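Local structure of tail spike protein gp49 (Pseudomonas phage LKA1, 4RU4) at residues G13-G21 and A62-P73; G557-A565 and L575-T583. The protein is a trimeric phage tailspike that probably cleaves the O-specific polysaccharide of Pseudomonas as a lyase, helping the virus degrade the host envelope during entry. All coordinates share one frame; numbering follows the deposited sequence.

Interaction 1: G13-G21 and A62-P73; sequences GRVTPAQFG and AAVDSGAPVHIP
Phe20 and Val15 settle on the C-terminal part of helix 55-65, while the backbone of Val15 is clipped to Val70 and its neighbours: the pair illustrates how the irregular first modelled residues, with only a short 3-10 turn, can be pinned to both a helix and a strand. The Phe20 ring lies over the helix backbone. Ala63 CA sits 3.9 Å from the ring centroid, 19° off the normal, a CH-pi contact displaced toward the rim, and Ala62 CB meets CD2 nearby. Val15 fills the angle between helix and strand with its two branches divided: CG1, anti to the carbonyl carbon (chi1 -56°), rests on Ala68 CB, and the other branch, CG2, touches both Ala63 CB and Val70 CG2. At the more exposed end, the poorly ordered Arg14 spreads its guanidinium flat above Ala68, whose CB stands 3.4 Å over the centre of the plane, and the chain bends at chi3 (-90°) as NE passes close to Pro69 CD.

Backbone bonds fix this placement. Val15 N donates to Pro69 O at 3.0 Å, and His71 N returns a nearly straight 2.8 Å bond to Val15 O, making a single bridge rather than a continuous ladder. Beyond it the Pro17 ring brings CD to 3.1 Å from His71 O and meets Pro73 through the CD atoms of both rings, 3.8 Å apart. Ser66 OG secures the turn that leads out of the helix, giving its proton to Ala63 O (2.7 Å) and accepting Ala68 N in an ST turn.

Strand 70-72 runs parallel to strand 89-93 through bonds from Val70 and Ile72. Leu60 of helix 55-65 and Tyr77 of strand 75-79 close round Pro17 and Ile72, and Ser74 of the second subunit packs on Arg14 and Pro69.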
loop_
_atom_site.group_PDB
_atom_site.type_symbol
_atom_site.label_atom_id
_atom_site.label_comp_id
_atom_site.label_asym_id
_atom_site.label_seq_id
_atom_site.Cartn_x
_atom_site.Cartn_y
_atom_site.Cartn_z
ATOM N N GLY B 13 -7.281 -17.413 29.995
ATOM C CA GLY B 13 -6.171 -18.077 30.657
ATOM C C GLY B 13 -6.620 -19.047 31.737
ATOM O O GLY B 13 -7.792 -19.073 32.102
ATOM N N ARG B 14 -5.688 -19.844 32.252
ATOM C CA ARG B 14 -5.999 -20.814 33.300
ATOM C C ARG B 14 -6.147 -20.189 34.701
ATOM O O ARG B 14 -7.219 -20.284 35.299
ATOM C CB ARG B 14 -4.961 -21.941 33.330
ATOM C CG ARG B 14 -5.073 -22.957 32.213
ATOM C CD ARG B 14 -4.318 -24.234 32.590
ATOM N NE ARG B 14 -2.908 -24.232 32.186
ATOM C CZ ARG B 14 -1.943 -24.945 32.774
ATOM N NH1 ARG B 14 -0.693 -24.876 32.321
ATOM N NH2 ARG B 14 -2.217 -25.718 33.823
ATOM N N VAL B 15 -5.093 -19.558 35.222
ATOM C CA VAL B 15 -5.136 -19.007 36.581
ATOM C C VAL B 15 -5.393 -17.503 36.622
ATOM O O VAL B 15 -5.168 -16.802 35.641
ATOM C CB VAL B 15 -3.834 -19.291 37.372
ATOM C CG1 VAL B 15 -3.548 -20.784 37.404
ATOM C CG2 VAL B 15 -2.654 -18.530 36.765
ATOM N N THR B 16 -5.854 -17.009 37.767
ATOM C CA THR B 16 -6.045 -15.576 37.944
ATOM C C THR B 16 -5.212 -15.090 39.114
ATOM O O THR B 16 -4.830 -15.887 39.973
ATOM C CB THR B 16 -7.515 -15.213 38.212
ATOM O OG1 THR B 16 -7.934 -15.817 39.445
ATOM C CG2 THR B 16 -8.399 -15.670 37.058
ATOM N N PRO B 17 -4.937 -13.776 39.168
ATOM C CA PRO B 17 -4.264 -13.215 40.351
ATOM C C PRO B 17 -5.092 -13.455 41.629
ATOM O O PRO B 17 -4.518 -13.702 42.691
ATOM C CB PRO B 17 -4.199 -11.709 40.037
ATOM C CG PRO B 17 -4.277 -11.623 38.526
ATOM C CD PRO B 17 -5.170 -12.764 38.117
ATOM N N ALA B 18 -6.421 -13.363 41.531
ATOM C CA ALA B 18 -7.310 -13.628 42.673
ATOM C C ALA B 18 -7.036 -14.973 43.334
ATOM O O ALA B 18 -7.037 -15.078 44.563
ATOM C CB ALA B 18 -8.787 -13.560 42.244
ATOM N N GLN B 19 -6.794 -15.999 42.521
ATOM C CA GLN B 19 -6.523 -17.341 43.035
ATOM C C GLN B 19 -5.255 -17.366 43.847
ATOM O O GLN B 19 -5.044 -18.287 44.634
ATOM C CB GLN B 19 -6.355 -18.351 41.899
ATOM C CG GLN B 19 -7.611 -18.645 41.129
ATOM C CD GLN B 19 -7.379 -19.708 40.069
ATOM O OE1 GLN B 19 -6.318 -19.758 39.448
ATOM N NE2 GLN B 19 -8.361 -20.584 39.882
ATOM N N PHE B 20 -4.381 -16.391 43.608
ATOM C CA PHE B 20 -3.133 -16.311 44.339
ATOM C C PHE B 20 -3.169 -15.184 45.362
ATOM O O PHE B 20 -2.120 -14.754 45.866
ATOM C CB PHE B 20 -1.941 -16.195 43.385
ATOM C CG PHE B 20 -1.706 -17.439 42.572
ATOM C CD1 PHE B 20 -2.398 -17.647 41.396
ATOM C CD2 PHE B 20 -0.828 -18.428 43.014
ATOM C CE1 PHE B 20 -2.214 -18.808 40.642
ATOM C CE2 PHE B 20 -0.638 -19.611 42.260
ATOM C CZ PHE B 20 -1.330 -19.787 41.077
ATOM N N GLY B 21 -4.375 -14.699 45.667
ATOM C CA GLY B 21 -4.543 -13.750 46.756
ATOM C C GLY B 21 -4.562 -12.263 46.426
ATOM O O GLY B 21 -4.602 -11.447 47.331
ATOM N N ALA B 62 3.287 -14.820 41.383
ATOM C CA ALA B 62 3.047 -16.243 41.691
ATOM C C ALA B 62 2.199 -16.910 40.609
ATOM O O ALA B 62 2.416 -18.092 40.252
ATOM C CB ALA B 62 2.387 -16.416 43.075
ATOM N N ALA B 63 1.239 -16.159 40.076
ATOM C CA ALA B 63 0.411 -16.681 38.991
ATOM C C ALA B 63 1.264 -16.971 37.755
ATOM O O ALA B 63 1.151 -18.043 37.142
ATOM C CB ALA B 63 -0.725 -15.693 38.638
ATOM N N VAL B 64 2.096 -16.003 37.376
ATOM C CA VAL B 64 3.042 -16.209 36.286
ATOM C C VAL B 64 3.922 -17.420 36.574
ATOM O O VAL B 64 4.131 -18.260 35.704
ATOM C CB VAL B 64 3.910 -14.956 36.043
ATOM C CG1 VAL B 64 5.104 -15.279 35.161
ATOM C CG2 VAL B 64 3.053 -13.836 35.421
ATOM N N ASP B 65 4.428 -17.507 37.806
ATOM C CA ASP B 65 5.337 -18.578 38.191
ATOM C C ASP B 65 4.700 -19.957 38.104
ATOM O O ASP B 65 5.396 -20.962 38.016
ATOM C CB ASP B 65 5.856 -18.361 39.616
ATOM C CG ASP B 65 6.916 -17.252 39.691
ATOM O OD1 ASP B 65 7.338 -16.762 38.633
ATOM O OD2 ASP B 65 7.316 -16.877 40.809
ATOM N N SER B 66 3.376 -20.005 38.138
ATOM C CA SER B 66 2.690 -21.277 38.053
ATOM C C SER B 66 2.958 -21.977 36.714
ATOM O O SER B 66 2.790 -23.193 36.612
ATOM C CB SER B 66 1.178 -21.096 38.250
ATOM O OG SER B 66 0.542 -20.673 37.038
ATOM N N GLY B 67 3.347 -21.220 35.682
ATOM C CA GLY B 67 3.521 -21.813 34.360
ATOM C C GLY B 67 2.244 -21.926 33.529
ATOM O O GLY B 67 2.287 -22.234 32.327
ATOM N N ALA B 68 1.099 -21.703 34.164
ATOM C CA ALA B 68 -0.170 -21.649 33.446
ATOM C C ALA B 68 -0.391 -20.269 32.828
ATOM O O ALA B 68 0.138 -19.266 33.328
ATOM C CB ALA B 68 -1.313 -21.990 34.393
ATOM N N PRO B 69 -1.188 -20.203 31.738
ATOM C CA PRO B 69 -1.593 -18.897 31.214
ATOM C C PRO B 69 -2.352 -18.133 32.290
ATOM O O PRO B 69 -3.123 -18.728 33.051
ATOM C CB PRO B 69 -2.536 -19.249 30.037
ATOM C CG PRO B 69 -2.138 -20.619 29.630
ATOM C CD PRO B 69 -1.714 -21.314 30.923
ATOM N N VAL B 70 -2.115 -16.827 32.366
ATOM C CA VAL B 70 -2.709 -15.995 33.399
ATOM C C VAL B 70 -3.794 -15.110 32.805
ATOM O O VAL B 70 -3.568 -14.417 31.814
ATOM C CB VAL B 70 -1.631 -15.123 34.074
ATOM C CG1 VAL B 70 -2.239 -14.194 35.138
ATOM C CG2 VAL B 70 -0.560 -16.038 34.687
ATOM N N HIS B 71 -4.976 -15.148 33.408
ATOM C CA HIS B 71 -6.032 -14.231 33.038
ATOM C C HIS B 71 -6.185 -13.182 34.131
ATOM O O HIS B 71 -6.324 -13.521 35.302
ATOM C CB HIS B 71 -7.373 -14.945 32.841
ATOM C CG HIS B 71 -8.492 -13.994 32.568
ATOM N ND1 HIS B 71 -8.587 -13.278 31.393
ATOM C CD2 HIS B 71 -9.526 -13.587 33.341
ATOM C CE1 HIS B 71 -9.642 -12.484 31.447
ATOM N NE2 HIS B 71 -10.231 -12.653 32.617
ATOM N N ILE B 72 -6.149 -11.914 33.742
ATOM C CA ILE B 72 -6.249 -10.818 34.699
ATOM C C ILE B 72 -7.604 -10.146 34.525
ATOM O O ILE B 72 -7.815 -9.423 33.576
ATOM C CB ILE B 72 -5.135 -9.765 34.470
ATOM C CG1 ILE B 72 -3.753 -10.407 34.599
ATOM C CG2 ILE B 72 -5.277 -8.587 35.451
ATOM C CD1 ILE B 72 -2.602 -9.394 34.591
ATOM N N PRO B 73 -8.522 -10.375 35.471
ATOM C CA PRO B 73 -9.844 -9.732 35.490
ATOM C C PRO B 73 -9.676 -8.241 35.641
ATOM O O PRO B 73 -8.646 -7.857 36.191
ATOM C CB PRO B 73 -10.468 -10.272 36.788
ATOM C CG PRO B 73 -9.746 -11.544 37.044
ATOM C CD PRO B 73 -8.325 -11.270 36.617
#

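Interaction 2: G557-A565 and L575-T583; sequences GNRVGVAIA and LGLFTDDGT
Ile564 and Phe578 mark the close-packed half of this contact, Arg559 and Asp581 its more open end. Ile564 CD1 comes within 3.6 Å of Phe578 CE1, the two side chains crossing at about a right angle on the face they share with Val562. Bonds in both directions join Val562 to Phe578 and Ile564 to Gly576. On the other face Leu577 holds CG anti to its backbone N (chi1 -178°), which lays CD1 3.4 Å from Gly561 C.

Before Val562 and after Phe578 the strands give way to loops joined by polar groups. Arg559 NH2 meets the syn side of Asp581 OD2 at 2.9 Å in a salt bridge, the guanidinium and carboxylate planes 49° apart; a weak bond links NE to OD1. Thr583 OG1 and N both grip OD1 from one face of the carboxylate, the latter closing an Asx turn, and a water bridges Arg559 NE, weakly, to Asp581 N. Asp580 instead turns to another chain: its OD1 accepts from the backbone N of Gly561 of the second subunit.

Antiparallel pairing with a short connection makes this a beta hairpin, here within the Ig-like domain near the tailspike's C terminus.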
loop_
_atom_site.group_PDB
_atom_site.type_symbol
_atom_site.label_atom_id
_atom_site.label_comp_id
_atom_site.label_asym_id
_atom_site.label_seq_id
_atom_site.Cartn_x
_atom_site.Cartn_y
_atom_site.Cartn_z
ATOM N N GLY B 557 10.149 35.541 -48.793
ATOM C CA GLY B 557 10.568 36.199 -50.015
ATOM C C GLY B 557 11.538 35.326 -50.803
ATOM O O GLY B 557 11.129 34.524 -51.661
ATOM N N ASN B 558 12.825 35.456 -50.492
ATOM C CA ASN B 558 13.878 34.793 -51.261
ATOM C C ASN B 558 14.615 33.633 -50.570
ATOM O O ASN B 558 15.425 32.957 -51.211
ATOM C CB ASN B 558 14.924 35.837 -51.674
ATOM C CG ASN B 558 15.637 36.444 -50.477
ATOM O OD1 ASN B 558 15.112 36.431 -49.360
ATOM N ND2 ASN B 558 16.831 37.004 -50.704
ATOM N N ARG B 559 14.387 33.445 -49.267
ATOM C CA ARG B 559 15.127 32.457 -48.457
ATOM C C ARG B 559 14.209 31.839 -47.408
ATOM O O ARG B 559 13.294 32.504 -46.899
ATOM C CB ARG B 559 16.317 33.098 -47.718
ATOM C CG ARG B 559 17.455 33.647 -48.625
ATOM C CD ARG B 559 18.240 32.497 -49.263
ATOM N NE ARG B 559 19.387 32.937 -50.067
ATOM C CZ ARG B 559 19.311 33.417 -51.310
ATOM N NH1 ARG B 559 18.139 33.541 -51.924
ATOM N NH2 ARG B 559 20.419 33.783 -51.940
ATOM N N VAL B 560 14.470 30.580 -47.080
ATOM C CA VAL B 560 13.795 29.905 -45.968
ATOM C C VAL B 560 14.377 30.370 -44.632
ATOM O O VAL B 560 13.648 30.717 -43.707
ATOM C CB VAL B 560 13.974 28.387 -46.042
ATOM C CG1 VAL B 560 13.198 27.719 -44.894
ATOM C CG2 VAL B 560 13.478 27.877 -47.362
ATOM N N GLY B 561 15.702 30.370 -44.553
ATOM C CA GLY B 561 16.394 30.667 -43.325
ATOM C C GLY B 561 16.707 29.413 -42.530
ATOM O O GLY B 561 15.937 28.445 -42.523
ATOM N N VAL B 562 17.849 29.443 -41.853
ATOM C CA VAL B 562 18.321 28.333 -41.044
ATOM C C VAL B 562 18.144 28.689 -39.577
ATOM O O VAL B 562 18.727 29.658 -39.085
ATOM C CB VAL B 562 19.828 28.036 -41.355
ATOM C CG1 VAL B 562 20.339 26.853 -40.537
ATOM C CG2 VAL B 562 20.022 27.779 -42.858
ATOM N N ALA B 563 17.326 27.903 -38.885
ATOM C CA ALA B 563 17.025 28.095 -37.482
ATOM C C ALA B 563 18.156 27.536 -36.623
ATOM O O ALA B 563 18.522 26.369 -36.769
ATOM C CB ALA B 563 15.696 27.370 -37.128
ATOM N N ILE B 564 18.672 28.369 -35.717
ATOM C CA ILE B 564 19.750 28.001 -34.795
ATOM C C ILE B 564 19.482 28.631 -33.438
ATOM O O ILE B 564 18.469 29.295 -33.245
ATOM C CB ILE B 564 21.122 28.498 -35.297
ATOM C CG1 ILE B 564 21.128 30.035 -35.363
ATOM C CG2 ILE B 564 21.451 27.883 -36.689
ATOM C CD1 ILE B 564 22.517 30.668 -35.727
ATOM N N ALA B 565 20.376 28.396 -32.487
ATOM C CA ALA B 565 20.369 29.161 -31.243
ATOM C C ALA B 565 21.808 29.611 -30.981
ATOM O O ALA B 565 22.724 28.793 -30.959
ATOM C CB ALA B 565 19.883 28.314 -30.096
ATOM N N LEU B 575 17.352 32.506 -29.929
ATOM C CA LEU B 575 16.881 31.801 -31.103
ATOM C C LEU B 575 17.223 32.666 -32.304
ATOM O O LEU B 575 17.219 33.898 -32.207
ATOM C CB LEU B 575 15.369 31.618 -31.017
ATOM C CG LEU B 575 14.832 30.895 -29.783
ATOM C CD1 LEU B 575 13.306 30.690 -29.940
ATOM C CD2 LEU B 575 15.547 29.563 -29.574
ATOM N N GLY B 576 17.524 32.037 -33.433
ATOM C CA GLY B 576 17.869 32.792 -34.620
ATOM C C GLY B 576 17.396 32.167 -35.910
ATOM O O GLY B 576 17.327 30.948 -36.018
ATOM N N LEU B 577 17.080 33.005 -36.896
ATOM C CA LEU B 577 16.783 32.530 -38.242
ATOM C C LEU B 577 17.698 33.304 -39.200
ATOM O O LEU B 577 17.597 34.530 -39.270
ATOM C CB LEU B 577 15.313 32.798 -38.590
ATOM C CG LEU B 577 14.855 32.301 -39.970
ATOM C CD1 LEU B 577 14.835 30.777 -39.996
ATOM C CD2 LEU B 577 13.482 32.880 -40.364
ATOM N N PHE B 578 18.597 32.598 -39.895
ATOM C CA PHE B 578 19.701 33.233 -40.649
ATOM C C PHE B 578 19.693 32.666 -42.064
ATOM O O PHE B 578 19.654 31.450 -42.235
ATOM C CB PHE B 578 21.069 32.874 -40.036
ATOM C CG PHE B 578 21.411 33.601 -38.761
ATOM C CD1 PHE B 578 20.767 33.302 -37.572
ATOM C CD2 PHE B 578 22.429 34.562 -38.755
ATOM C CE1 PHE B 578 21.104 33.952 -36.381
ATOM C CE2 PHE B 578 22.767 35.221 -37.585
ATOM C CZ PHE B 578 22.096 34.921 -36.388
ATOM N N THR B 579 19.746 33.508 -43.092
ATOM C CA THR B 579 19.813 32.949 -44.447
ATOM C C THR B 579 21.159 32.225 -44.519
ATOM O O THR B 579 22.139 32.681 -43.893
ATOM C CB THR B 579 19.709 34.030 -45.543
ATOM O OG1 THR B 579 20.865 34.890 -45.510
ATOM C CG2 THR B 579 18.430 34.865 -45.356
ATOM N N ASP B 580 21.233 31.088 -45.213
ATOM C CA ASP B 580 22.482 30.313 -45.112
ATOM C C ASP B 580 23.666 31.109 -45.688
ATOM O O ASP B 580 24.777 31.071 -45.141
ATOM C CB ASP B 580 22.371 28.950 -45.800
ATOM C CG ASP B 580 23.518 28.007 -45.428
ATOM O OD1 ASP B 580 23.946 27.969 -44.232
ATOM O OD2 ASP B 580 23.998 27.298 -46.338
ATOM N N ASP B 581 23.407 31.854 -46.766
ATOM C CA ASP B 581 24.479 32.535 -47.489
ATOM C C ASP B 581 24.681 34.017 -47.145
ATOM O O ASP B 581 25.537 34.687 -47.738
ATOM C CB ASP B 581 24.348 32.307 -49.017
ATOM C CG ASP B 581 23.193 33.082 -49.638
ATOM O OD1 ASP B 581 22.404 33.724 -48.913
ATOM O OD2 ASP B 581 23.057 33.020 -50.868
ATOM N N GLY B 582 23.885 34.529 -46.209
ATOM C CA GLY B 582 24.054 35.896 -45.722
ATOM C C GLY B 582 23.434 36.960 -46.604
ATOM O O GLY B 582 23.609 38.170 -46.389
ATOM N N THR B 583 22.717 36.514 -47.632
ATOM C CA THR B 583 21.878 37.410 -48.418
ATOM C C THR B 583 20.730 37.937 -47.547
ATOM O O THR B 583 20.144 37.181 -46.776
ATOM C CB THR B 583 21.306 36.669 -49.650
ATOM O OG1 THR B 583 22.385 36.191 -50.471
ATOM C CG2 THR B 583 20.424 37.597 -50.474
HETATM O O HOH W 1 21.167 30.871 -48.508
#

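How the interactions relate
Followed from the N terminus, interaction 1 comes first: residues 13-21 pair with 62-73, closing a loop of 40 residues that contains helix 38-44 and most of helix 55-65, and anchoring the first modelled residues beside the first parallel strands. The chain then passes through a first Ig-like domain and the coils of the pectin lyase-like region before interaction 2 closes a much shorter loop, nine residues, between 557-565 and 575-583 in the Ig-like domain near the C terminus. The loops follow in series and neither nest nor cross. The centres of interactions 1 and 2 lie about 96 Å apart, on opposite sides of the chain's centre. Both touch the second subunit, and interaction 2 the third as well.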